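Long-range contact in UV damage endonuclease (Sulfolobus acidocaldarius, PDB 3TC3), which probably acts as a manganese-dependent endonuclease in DNA excision repair, recognising damaged DNA and cutting the strand: residues Pro216-Asn221 against Arg242-Arg247. Numbering follows the deposited sequence.
With MN (manganese (II) ion), chain C.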
ATOM      1  N   PRO A 216      -0.949  -3.410 -12.675  1.00 11.17           N
ATOM      2  CA  PRO A 216      -1.368  -4.595 -11.815  1.00 11.31           C
ATOM      3  C   PRO A 216      -2.454  -4.269 -10.842  1.00 10.64           C
ATOM      4  O   PRO A 216      -2.620  -3.120 -10.379  1.00 10.58           O
ATOM      5  CB  PRO A 216      -0.067  -4.979 -11.105  1.00 10.94           C
ATOM      6  CG  PRO A 216       1.058  -4.227 -11.918  1.00 12.04           C
ATOM      7  CD  PRO A 216       0.435  -2.943 -12.345  1.00 11.55           C
ATOM      8  N   VAL A 217      -3.281  -5.258 -10.580  1.00 11.04           N
ATOM      9  CA  VAL A 217      -4.355  -5.173  -9.636  1.00 10.28           C
ATOM     10  C   VAL A 217      -4.017  -5.866  -8.321  1.00 10.87           C
ATOM     11  O   VAL A 217      -3.679  -7.049  -8.313  1.00 12.80           O
ATOM     12  CB  VAL A 217      -5.641  -5.785 -10.246  1.00 10.92           C
ATOM     13  CG1 VAL A 217      -6.877  -5.677  -9.251  1.00 10.39           C
ATOM     14  CG2 VAL A 217      -5.953  -5.090 -11.613  1.00 11.74           C
ATOM     15  N   ILE A 218      -4.126  -5.090  -7.265  1.00 11.04           N
ATOM     16  CA  ILE A 218      -4.080  -5.702  -5.903  1.00 11.17           C
ATOM     17  C   ILE A 218      -5.479  -6.152  -5.524  1.00 11.74           C
ATOM     18  O   ILE A 218      -6.416  -5.320  -5.455  1.00 13.21           O
ATOM     19  CB  ILE A 218      -3.615  -4.659  -4.847  1.00 12.31           C
ATOM     20  CG1 ILE A 218      -2.174  -4.340  -5.061  1.00 16.06           C
ATOM     21  CG2 ILE A 218      -3.784  -5.268  -3.372  1.00 13.06           C
ATOM     22  CD1 ILE A 218      -1.527  -3.498  -3.948  1.00 18.85           C
ATOM     23  N   PHE A 219      -5.602  -7.442  -5.224  1.00 11.53           N
ATOM     24  CA  PHE A 219      -6.868  -7.989  -4.701  1.00 12.13           C
ATOM     25  C   PHE A 219      -7.049  -7.804  -3.211  1.00 12.59           C
ATOM     26  O   PHE A 219      -6.185  -8.166  -2.458  1.00 12.60           O
ATOM     27  CB  PHE A 219      -6.821  -9.511  -4.983  1.00 13.59           C
ATOM     28  CG  PHE A 219      -8.034 -10.259  -4.526  1.00 13.09           C
ATOM     29  CD1 PHE A 219      -9.268 -10.146  -5.219  1.00 14.18           C
ATOM     30  CD2 PHE A 219      -7.989 -11.027  -3.358  1.00 13.26           C
ATOM     31  CE1 PHE A 219     -10.341 -10.865  -4.805  1.00 13.67           C
ATOM     32  CE2 PHE A 219      -9.108 -11.723  -2.933  1.00 14.88           C
ATOM     33  CZ  PHE A 219     -10.316 -11.634  -3.665  1.00 14.09           C
ATOM     34  N   ASP A 220      -8.138  -7.210  -2.823  1.00 11.42           N
ATOM     35  CA  ASP A 220      -8.498  -7.026  -1.423  1.00 12.44           C
ATOM     36  C   ASP A 220      -9.647  -7.951  -1.155  1.00 12.70           C
ATOM     37  O   ASP A 220     -10.687  -7.814  -1.753  1.00 12.19           O
ATOM     38  CB  ASP A 220      -8.873  -5.614  -1.190  1.00 14.81           C
ATOM     39  CG  ASP A 220      -9.162  -5.406   0.250  1.00 18.52           C
ATOM     40  OD1 ASP A 220     -10.068  -5.979   0.830  1.00 18.36           O
ATOM     41  OD2 ASP A 220      -8.358  -4.592   0.848  1.00 21.82           O
ATOM     42  N   ASN A 221      -9.385  -8.933  -0.279  1.00 11.60           N
ATOM     43  CA  ASN A 221     -10.386 -10.008  -0.108  1.00 12.37           C
ATOM     44  C   ASN A 221     -11.681  -9.487   0.581  1.00 11.87           C
ATOM     45  O   ASN A 221     -12.747  -9.909   0.175  1.00 11.80           O
ATOM     46  CB  ASN A 221      -9.818 -11.173   0.636  1.00 14.23           C
ATOM     47  CG  ASN A 221      -9.490 -10.880   2.053  1.00 12.74           C
ATOM     48  OD1 ASN A 221      -8.932  -9.813   2.403  1.00 13.33           O
ATOM     49  ND2 ASN A 221      -9.818 -11.859   2.923  1.00 14.70           N
ATOM     50  N   ARG A 242      -2.478 -12.622 -13.475  1.00 17.78           N
ATOM     51  CA  ARG A 242      -2.039 -12.372 -14.843  1.00 21.17           C
ATOM     52  C   ARG A 242      -1.731 -10.863 -15.092  1.00 18.74           C
ATOM     53  O   ARG A 242      -1.137 -10.517 -16.105  1.00 20.93           O
ATOM     54  CB  ARG A 242      -3.098 -12.932 -15.785  1.00 24.16           C
ATOM     55  CG  ARG A 242      -3.308 -14.381 -15.443  1.00 27.38           C
ATOM     56  CD  ARG A 242      -3.994 -15.161 -16.570  1.00 35.56           C
ATOM     57  NE  ARG A 242      -5.037 -14.410 -17.287  1.00 41.15           N
ATOM     58  CZ  ARG A 242      -6.348 -14.688 -17.241  1.00 47.98           C
ATOM     59  NH1 ARG A 242      -6.808 -15.716 -16.519  1.00 48.27           N
ATOM     60  NH2 ARG A 242      -7.205 -13.921 -17.917  1.00 49.81           N
ATOM     61  N   THR A 243      -2.125  -9.974 -14.161  1.00 17.64           N
ATOM     62  CA  THR A 243      -1.825  -8.559 -14.312  1.00 15.48           C
ATOM     63  C   THR A 243      -0.497  -8.170 -13.728  1.00 15.00           C
ATOM     64  O   THR A 243      -0.091  -7.041 -13.907  1.00 15.97           O
ATOM     65  CB  THR A 243      -2.894  -7.636 -13.742  1.00 14.69           C
ATOM     66  OG1 THR A 243      -2.872  -7.731 -12.306  1.00 15.12           O
ATOM     67  CG2 THR A 243      -4.319  -8.072 -14.229  1.00 14.80           C
ATOM     68  N   TRP A 244       0.196  -9.139 -13.107  1.00 13.94           N
ATOM     69  CA  TRP A 244       1.525  -8.857 -12.510  1.00 14.46           C
ATOM     70  C   TRP A 244       2.603  -9.487 -13.333  1.00 17.67           C
ATOM     71  O   TRP A 244       2.475 -10.635 -13.733  1.00 21.71           O
ATOM     72  CB  TRP A 244       1.603  -9.390 -11.069  1.00 13.69           C
ATOM     73  CG  TRP A 244       0.697  -8.663 -10.164  1.00 12.68           C
ATOM     74  CD1 TRP A 244      -0.659  -8.862 -10.033  1.00 11.69           C
ATOM     75  CD2 TRP A 244       1.072  -7.732  -9.122  1.00 12.30           C
ATOM     76  NE1 TRP A 244      -1.177  -8.019  -9.022  1.00 11.88           N
ATOM     77  CE2 TRP A 244      -0.182  -7.333  -8.452  1.00 11.29           C
ATOM     78  CE3 TRP A 244       2.251  -7.134  -8.731  1.00 12.65           C
ATOM     79  CZ2 TRP A 244      -0.229  -6.359  -7.447  1.00 11.36           C
ATOM     80  CZ3 TRP A 244       2.191  -6.193  -7.680  1.00 12.46           C
ATOM     81  CH2 TRP A 244       0.975  -5.815  -7.077  1.00 12.33           C
ATOM     82  N   LYS A 245       3.728  -8.818 -13.408  1.00 19.99           N
ATOM     83  CA  LYS A 245       4.862  -9.487 -14.070  1.00 24.99           C
ATOM     84  C   LYS A 245       5.629 -10.314 -13.027  1.00 29.02           C
ATOM     85  O   LYS A 245       6.200 -11.357 -13.332  1.00 32.70           O
ATOM     86  CB  LYS A 245       5.736  -8.457 -14.808  1.00 29.67           C
ATOM     87  CG  LYS A 245       5.223  -8.308 -16.254  1.00 37.48           C
ATOM     88  CD  LYS A 245       5.876  -7.179 -17.016  1.00 43.08           C
ATOM     89  CE  LYS A 245       5.032  -6.843 -18.253  1.00 48.50           C
ATOM     90  NZ  LYS A 245       3.926  -5.937 -17.792  1.00 50.65           N
ATOM     91  N   ASP A 246       5.570  -9.848 -11.766  1.00 28.12           N
ATOM     92  CA  ASP A 246       6.242 -10.525 -10.645  1.00 31.08           C
ATOM     93  C   ASP A 246       5.177 -11.152  -9.704  1.00 27.92           C
ATOM     94  O   ASP A 246       4.025 -11.326 -10.087  1.00 26.73           O
ATOM     95  CB  ASP A 246       7.199  -9.547  -9.904  1.00 34.71           C
ATOM     96  CG  ASP A 246       6.569  -8.186  -9.615  1.00 39.08           C
ATOM     97  OD1 ASP A 246       5.366  -8.006  -9.881  1.00 36.64           O
ATOM     98  OD2 ASP A 246       7.264  -7.258  -9.128  1.00 49.27           O
ATOM     99  N   ARG A 247       5.540 -11.506  -8.474  1.00 24.46           N
ATOM    100  CA  ARG A 247       4.579 -12.075  -7.614  1.00 22.26           C
ATOM    101  C   ARG A 247       3.483 -11.022  -7.235  1.00 18.14           C
ATOM    102  O   ARG A 247       3.780  -9.899  -6.847  1.00 17.89           O
ATOM    103  CB  ARG A 247       5.300 -12.538  -6.359  1.00 24.42           C
ATOM    104  CG  ARG A 247       4.433 -13.291  -5.447  1.00 27.25           C
ATOM    105  CD  ARG A 247       5.138 -13.552  -4.160  1.00 27.97           C
ATOM    106  NE  ARG A 247       6.115 -14.599  -4.318  1.00 30.73           N
ATOM    107  CZ  ARG A 247       6.848 -15.062  -3.328  1.00 28.66           C
ATOM    108  NH1 ARG A 247       6.731 -14.571  -2.093  1.00 27.94           N
ATOM    109  NH2 ARG A 247       7.686 -16.032  -3.580  1.00 31.47           N
TER
HETATM  110 MN    MN C 290      -7.167  -3.063   1.059  1.00 45.06          MN
HETATM  111  O   HOH W   1      -6.091  -0.932   1.137  1.00 26.75           O
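V217 is held at both its backbone N-H and its C=O by the side chains of T243 and W244. The amide of V217 donates to T243 OG1 at 3.0 Å, almost straight at 172°. The rotamer of T243, with OG1 between its own backbone N and carbonyl carbon, turns the hydroxyl toward this amide, and the same hydroxyl bonds the carbonyl oxygen of V240, linking the strand start to the end of helix 233-241. From the indole, W244 NE1 donates to V217 O at 2.8 Å; the oxygen stays near the ring plane, whereas the donor stands 52° out of the carbonyl plane.

Apolar contacts meet the same indole on a face and at its rim. P216 CB sits over the five-membered ring, 3.6 Å from its centroid and 15° off the normal, a CH-pi contact. At the edge, I218 CG1 comes within 3.7 Å of W244 CZ2. The W244 side chain also packs on V193 of strand 192-195 and M249 of strand 249-252. Replacing W244 by an alanine is likely to strip V217 O of its indole donor and open a gap beside P216 and I218.

The contact joins the start of barrel strand 217-220 to the loop leading into the next parallel strand, 249-252, of this TIM barrel. Farther along the first strand, D220 OD2 binds manganese at 1.9 Å, with E195 and E288 as fellow ligands. With both polar groups of V217 engaged by side chains, the loop in effect takes the place of strand 249-252, which pairs with F219 farther along, while the other edge bonds I194.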